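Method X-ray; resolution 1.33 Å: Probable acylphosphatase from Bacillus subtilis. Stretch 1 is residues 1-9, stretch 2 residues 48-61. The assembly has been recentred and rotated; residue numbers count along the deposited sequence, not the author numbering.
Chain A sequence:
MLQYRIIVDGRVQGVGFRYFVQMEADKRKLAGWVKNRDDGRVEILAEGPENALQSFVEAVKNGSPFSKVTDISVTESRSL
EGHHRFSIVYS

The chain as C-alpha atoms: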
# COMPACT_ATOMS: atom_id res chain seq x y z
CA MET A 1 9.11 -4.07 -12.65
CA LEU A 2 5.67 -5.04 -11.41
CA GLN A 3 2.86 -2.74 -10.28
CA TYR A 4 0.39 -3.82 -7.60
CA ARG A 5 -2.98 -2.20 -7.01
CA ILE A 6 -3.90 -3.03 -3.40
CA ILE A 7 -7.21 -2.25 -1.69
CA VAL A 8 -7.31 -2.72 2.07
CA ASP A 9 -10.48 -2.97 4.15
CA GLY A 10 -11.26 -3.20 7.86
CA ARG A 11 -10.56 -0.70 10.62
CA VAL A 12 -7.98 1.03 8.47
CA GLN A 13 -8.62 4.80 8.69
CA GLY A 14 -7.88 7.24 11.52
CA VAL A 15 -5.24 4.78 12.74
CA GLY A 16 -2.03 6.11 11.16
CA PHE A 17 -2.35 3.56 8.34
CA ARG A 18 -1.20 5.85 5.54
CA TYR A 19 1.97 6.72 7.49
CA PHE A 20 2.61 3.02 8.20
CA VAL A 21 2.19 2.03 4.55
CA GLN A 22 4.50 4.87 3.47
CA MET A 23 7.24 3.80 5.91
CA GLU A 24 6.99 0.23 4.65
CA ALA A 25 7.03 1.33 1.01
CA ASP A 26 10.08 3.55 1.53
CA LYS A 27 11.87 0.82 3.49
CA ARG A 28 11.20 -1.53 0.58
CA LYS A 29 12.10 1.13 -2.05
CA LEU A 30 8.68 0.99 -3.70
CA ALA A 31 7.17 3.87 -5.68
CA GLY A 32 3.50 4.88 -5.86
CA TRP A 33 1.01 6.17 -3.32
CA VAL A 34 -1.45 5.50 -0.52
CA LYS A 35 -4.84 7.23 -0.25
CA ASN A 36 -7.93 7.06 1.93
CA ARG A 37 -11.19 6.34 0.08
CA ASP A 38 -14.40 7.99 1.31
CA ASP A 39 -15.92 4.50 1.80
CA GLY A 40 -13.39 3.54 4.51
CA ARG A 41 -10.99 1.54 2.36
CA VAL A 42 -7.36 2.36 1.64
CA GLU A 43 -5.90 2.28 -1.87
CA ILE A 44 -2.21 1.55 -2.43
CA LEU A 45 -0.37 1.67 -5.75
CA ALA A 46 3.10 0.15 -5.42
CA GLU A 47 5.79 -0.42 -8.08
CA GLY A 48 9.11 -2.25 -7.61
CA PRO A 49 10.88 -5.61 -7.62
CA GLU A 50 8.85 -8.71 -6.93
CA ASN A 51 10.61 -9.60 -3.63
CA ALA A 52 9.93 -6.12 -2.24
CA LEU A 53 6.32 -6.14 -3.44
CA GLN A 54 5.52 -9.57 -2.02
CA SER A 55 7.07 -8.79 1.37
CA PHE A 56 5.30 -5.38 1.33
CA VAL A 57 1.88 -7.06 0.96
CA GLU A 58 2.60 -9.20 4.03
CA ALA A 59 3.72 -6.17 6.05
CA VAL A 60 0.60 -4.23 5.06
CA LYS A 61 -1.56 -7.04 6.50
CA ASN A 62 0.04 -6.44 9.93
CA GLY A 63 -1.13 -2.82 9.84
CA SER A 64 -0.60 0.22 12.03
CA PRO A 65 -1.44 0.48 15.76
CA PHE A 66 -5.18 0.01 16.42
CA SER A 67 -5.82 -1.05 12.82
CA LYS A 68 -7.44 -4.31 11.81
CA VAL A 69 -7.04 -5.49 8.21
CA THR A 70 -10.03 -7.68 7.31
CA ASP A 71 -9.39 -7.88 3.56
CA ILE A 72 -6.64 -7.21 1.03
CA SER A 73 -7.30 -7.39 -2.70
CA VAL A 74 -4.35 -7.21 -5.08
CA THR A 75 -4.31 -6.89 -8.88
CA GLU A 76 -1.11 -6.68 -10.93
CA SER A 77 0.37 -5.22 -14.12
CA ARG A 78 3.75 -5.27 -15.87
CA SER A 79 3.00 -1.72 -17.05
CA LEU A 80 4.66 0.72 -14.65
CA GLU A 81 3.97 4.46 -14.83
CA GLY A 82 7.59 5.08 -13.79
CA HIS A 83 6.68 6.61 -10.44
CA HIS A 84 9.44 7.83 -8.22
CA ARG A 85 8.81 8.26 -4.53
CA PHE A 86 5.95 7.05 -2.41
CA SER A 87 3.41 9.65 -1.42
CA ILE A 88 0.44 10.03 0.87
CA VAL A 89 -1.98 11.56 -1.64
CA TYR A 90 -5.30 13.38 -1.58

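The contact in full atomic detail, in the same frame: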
# COMPACT_ATOMS: atom_id res chain seq x y z
N MET A 1 8.91 -2.95 -13.61
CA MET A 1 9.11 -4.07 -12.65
C MET A 1 7.80 -4.89 -12.56
O MET A 1 7.47 -5.70 -13.44
CB MET A 1 9.52 -3.53 -11.28
CG MET A 1 10.51 -2.35 -11.29
SD MET A 1 11.92 -2.61 -10.18
CE MET A 1 12.33 -4.24 -10.82
N LEU A 2 7.06 -4.66 -11.49
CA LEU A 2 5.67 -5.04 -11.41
C LEU A 2 4.99 -3.90 -10.67
O LEU A 2 5.63 -3.21 -9.86
CB LEU A 2 5.52 -6.38 -10.68
CG LEU A 2 4.44 -7.36 -11.16
CD1 LEU A 2 4.56 -7.72 -12.64
CD2 LEU A 2 4.48 -8.61 -10.30
N GLN A 3 3.72 -3.67 -10.99
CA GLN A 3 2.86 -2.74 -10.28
C GLN A 3 1.74 -3.53 -9.60
O GLN A 3 1.05 -4.32 -10.25
CB GLN A 3 2.25 -1.71 -11.25
CG GLN A 3 1.35 -0.65 -10.60
CD GLN A 3 0.61 0.22 -11.61
OE1 GLN A 3 1.12 1.23 -12.07
NE2 GLN A 3 -0.63 -0.16 -11.93
N TYR A 4 1.56 -3.31 -8.30
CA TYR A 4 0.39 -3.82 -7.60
C TYR A 4 -0.59 -2.71 -7.29
O TYR A 4 -0.21 -1.64 -6.82
CB TYR A 4 0.77 -4.49 -6.27
CG TYR A 4 1.40 -5.85 -6.32
CD1 TYR A 4 1.89 -6.42 -5.15
CD2 TYR A 4 1.50 -6.59 -7.51
CE1 TYR A 4 2.47 -7.66 -5.15
CE2 TYR A 4 2.08 -7.85 -7.52
CZ TYR A 4 2.57 -8.37 -6.33
OH TYR A 4 3.15 -9.61 -6.33
N ARG A 5 -1.87 -3.00 -7.52
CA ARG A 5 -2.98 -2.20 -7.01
C ARG A 5 -3.59 -2.96 -5.84
O ARG A 5 -4.14 -4.04 -6.01
CB ARG A 5 -4.03 -1.99 -8.09
CG ARG A 5 -3.57 -1.12 -9.20
CD ARG A 5 -4.69 -0.99 -10.19
NE ARG A 5 -4.34 -0.16 -11.32
CZ ARG A 5 -5.18 0.13 -12.31
NH1 ARG A 5 -6.42 -0.37 -12.29
NH2 ARG A 5 -4.79 0.89 -13.32
N ILE A 6 -3.47 -2.39 -4.64
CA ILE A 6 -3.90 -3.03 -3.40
C ILE A 6 -5.03 -2.22 -2.78
O ILE A 6 -4.90 -1.01 -2.64
CB ILE A 6 -2.70 -3.14 -2.41
CG1 ILE A 6 -1.51 -3.87 -3.06
CG2 ILE A 6 -3.13 -3.80 -1.10
CD1 ILE A 6 -0.17 -3.60 -2.36
N ILE A 7 -6.13 -2.89 -2.44
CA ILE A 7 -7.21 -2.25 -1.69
C ILE A 7 -7.34 -2.97 -0.36
O ILE A 7 -7.47 -4.20 -0.31
CB ILE A 7 -8.56 -2.27 -2.45
CG1 ILE A 7 -8.44 -1.52 -3.78
CG2 ILE A 7 -9.66 -1.64 -1.58
CD1 ILE A 7 -9.67 -1.60 -4.69
N VAL A 8 -7.26 -2.19 0.72
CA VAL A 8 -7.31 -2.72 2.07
C VAL A 8 -8.63 -2.32 2.72
O VAL A 8 -9.05 -1.16 2.62
CB VAL A 8 -6.15 -2.15 2.93
CG1 VAL A 8 -6.04 -2.88 4.25
CG2 VAL A 8 -4.81 -2.24 2.16
N ASP A 9 -9.27 -3.27 3.40
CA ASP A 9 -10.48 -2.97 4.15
C ASP A 9 -10.35 -3.43 5.59
O ASP A 9 -9.48 -4.25 5.92
CB ASP A 9 -11.71 -3.60 3.47
CG ASP A 9 -13.02 -2.96 3.91
OD1 ASP A 9 -13.02 -1.87 4.54
OD2 ASP A 9 -14.07 -3.56 3.62
N GLY A 48 7.74 -1.89 -7.98
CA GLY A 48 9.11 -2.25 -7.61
C GLY A 48 9.40 -3.70 -7.92
O GLY A 48 8.60 -4.36 -8.61
N PRO A 49 10.54 -4.21 -7.42
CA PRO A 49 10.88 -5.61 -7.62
C PRO A 49 9.94 -6.55 -6.89
O PRO A 49 9.37 -6.20 -5.85
CB PRO A 49 12.30 -5.72 -7.05
CG PRO A 49 12.79 -4.33 -6.86
CD PRO A 49 11.57 -3.49 -6.66
N GLU A 50 9.80 -7.74 -7.44
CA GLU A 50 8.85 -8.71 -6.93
C GLU A 50 9.09 -9.10 -5.45
O GLU A 50 8.13 -9.25 -4.69
CB GLU A 50 8.84 -9.92 -7.86
CG GLU A 50 8.18 -9.66 -9.25
CD GLU A 50 9.11 -9.03 -10.33
OE1 GLU A 50 10.28 -8.66 -10.06
OE2 GLU A 50 8.64 -8.91 -11.49
N ASN A 51 10.35 -9.24 -5.03
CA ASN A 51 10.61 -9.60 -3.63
C ASN A 51 10.15 -8.53 -2.64
O ASN A 51 9.54 -8.84 -1.60
CB ASN A 51 12.07 -10.03 -3.38
CG ASN A 51 13.12 -9.01 -3.84
OD1 ASN A 51 12.83 -7.84 -4.08
ND2 ASN A 51 14.38 -9.46 -3.92
N ALA A 52 10.39 -7.27 -3.00
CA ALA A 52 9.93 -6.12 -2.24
C ALA A 52 8.40 -6.02 -2.21
O ALA A 52 7.81 -5.77 -1.16
CB ALA A 52 10.57 -4.84 -2.82
N LEU A 53 7.77 -6.22 -3.37
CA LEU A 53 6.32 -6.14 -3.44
C LEU A 53 5.64 -7.23 -2.64
O LEU A 53 4.66 -6.97 -1.94
CB LEU A 53 5.84 -6.22 -4.90
CG LEU A 53 5.97 -4.96 -5.76
CD1 LEU A 53 5.63 -5.29 -7.20
CD2 LEU A 53 5.09 -3.82 -5.24
N GLN A 54 6.13 -8.47 -2.75
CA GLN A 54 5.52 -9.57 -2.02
C GLN A 54 5.65 -9.39 -0.51
O GLN A 54 4.68 -9.57 0.23
CB GLN A 54 6.14 -10.90 -2.44
CG GLN A 54 5.52 -12.11 -1.74
CD GLN A 54 6.10 -13.42 -2.20
OE1 GLN A 54 6.08 -14.41 -1.46
NE2 GLN A 54 6.61 -13.46 -3.43
N SER A 55 6.85 -9.04 -0.05
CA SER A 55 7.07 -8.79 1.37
C SER A 55 6.28 -7.57 1.86
O SER A 55 5.79 -7.57 2.98
CB SER A 55 8.57 -8.69 1.69
OG SER A 55 9.20 -7.63 1.01
N PHE A 56 6.14 -6.55 1.01
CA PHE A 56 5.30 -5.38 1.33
C PHE A 56 3.84 -5.77 1.61
O PHE A 56 3.26 -5.31 2.59
CB PHE A 56 5.39 -4.40 0.17
CG PHE A 56 4.51 -3.17 0.28
CD1 PHE A 56 4.79 -2.16 1.20
CD2 PHE A 56 3.47 -2.97 -0.63
CE1 PHE A 56 4.00 -1.01 1.24
CE2 PHE A 56 2.69 -1.81 -0.59
CZ PHE A 56 2.96 -0.83 0.34
N VAL A 57 3.26 -6.61 0.75
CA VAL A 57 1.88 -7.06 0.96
C VAL A 57 1.72 -7.72 2.33
O VAL A 57 0.74 -7.46 3.04
CB VAL A 57 1.44 -8.02 -0.19
CG1 VAL A 57 0.13 -8.73 0.16
CG2 VAL A 57 1.27 -7.23 -1.47
N GLU A 58 2.68 -8.56 2.72
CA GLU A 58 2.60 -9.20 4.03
C GLU A 58 2.71 -8.20 5.18
O GLU A 58 2.00 -8.31 6.18
CB GLU A 58 3.66 -10.29 4.17
CG GLU A 58 3.39 -11.47 3.26
CD GLU A 58 1.96 -11.98 3.39
OE1 GLU A 58 1.59 -12.45 4.49
OE2 GLU A 58 1.21 -11.90 2.38
N ALA A 59 3.58 -7.21 5.03
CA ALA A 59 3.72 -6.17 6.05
C ALA A 59 2.45 -5.35 6.18
O ALA A 59 2.00 -5.04 7.29
CB ALA A 59 4.91 -5.26 5.74
N VAL A 60 1.84 -5.01 5.05
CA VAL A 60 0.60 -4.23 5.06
C VAL A 60 -0.48 -4.93 5.89
O VAL A 60 -1.21 -4.29 6.65
CB VAL A 60 0.11 -3.91 3.61
CG1 VAL A 60 -1.33 -3.36 3.59
CG2 VAL A 60 1.07 -2.92 2.94
N LYS A 61 -0.57 -6.26 5.75
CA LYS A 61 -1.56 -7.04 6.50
C LYS A 61 -1.42 -6.86 8.02
O LYS A 61 -2.42 -6.92 8.73
CB LYS A 61 -1.45 -8.53 6.16
CG LYS A 61 -1.94 -8.88 4.77
CD LYS A 61 -1.65 -10.35 4.46
CE LYS A 61 -1.92 -10.68 3.00
NZ LYS A 61 -1.51 -12.07 2.64
O HOH W 1 5.86 -9.67 -6.32

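Most of the first stretch is an extended strand and the second, from Glu50 onward, a helix that lies along one side of it. Their axes run nearly parallel, 17° apart in N-to-C direction, with a closest approach of 9.3 Å, a spacing that leaves room for one layer of interlocking side chains. CA separations widen along the pair, from 5.4 Å between Met1 CA and Gly48 CA to 7.6 Å between Tyr4 CA and Leu53 CA and 8.4 Å between Val8 CA and Lys61 CA. Contact between the stretches buries 576 Å², both sides summed.

At the narrow end the backbones bond directly. Leu2 N donates to Gly48 O (3.3 Å, 150° at the hydrogen), and Gly48 N donates to Leu2 O (3.1 Å, 160°). Met1 CB lies unusually close to Gly48 O, 2.9 Å, inside normal van der Waals contact. A CB on Gly48 would fall about 2.7 Å from Pro49 CD, too near to fit. Met1 SD reaches Pro49 CD at 3.6 Å, setting the thioether against the proline ring. Pro49 occupies the N-cap position, and its carbonyl O accepts from Leu53 N at 3.0 Å, the first of the backbone bonds that run up the helix.

Leu53 is the main bump on the helix. With chi1 m and chi2 t, it directs CD1 into the hollow between Leu2 and Tyr4: CD1 is 3.6 Å from Leu2 CB and 3.4 Å from Leu2 O. The same methyl sits 4.2 Å from the centroid of the Tyr4 ring, only 2° off the ring normal, which is the geometry of a CH-pi contact over the face. Tyr4 CE1 also meets Leu53 CB at 3.7 Å, and Tyr4 CD1 approaches Val57 CG2 at 3.8 Å, so the ring spans successive turns of the helix. Its polar end is accommodated by water: Tyr4 OH lies 2.7 Å from the water oxygen, which in turn donates to Glu50 O at 2.8 Å, joining strand side chain to helix backbone.

Strand alternation brings Ile6 and Val8 to the same side as Tyr4, whereas the side chains of Gln3, Arg5, Ile7 and Asp9 make no contact with the helix. Ile6 CD1 fits between two helix residues, 3.8 Å from Phe56 CE2 and 4.0 Å from Val57 CG2. Farther along, Val8 CG2 meets Val60 CG1 at 3.9 Å. These distances are characteristic of apolar van der Waals packing, and the steps from Leu53 to Phe56 and Val57, then Val60, match the helical repeat that returns side chains to the strand.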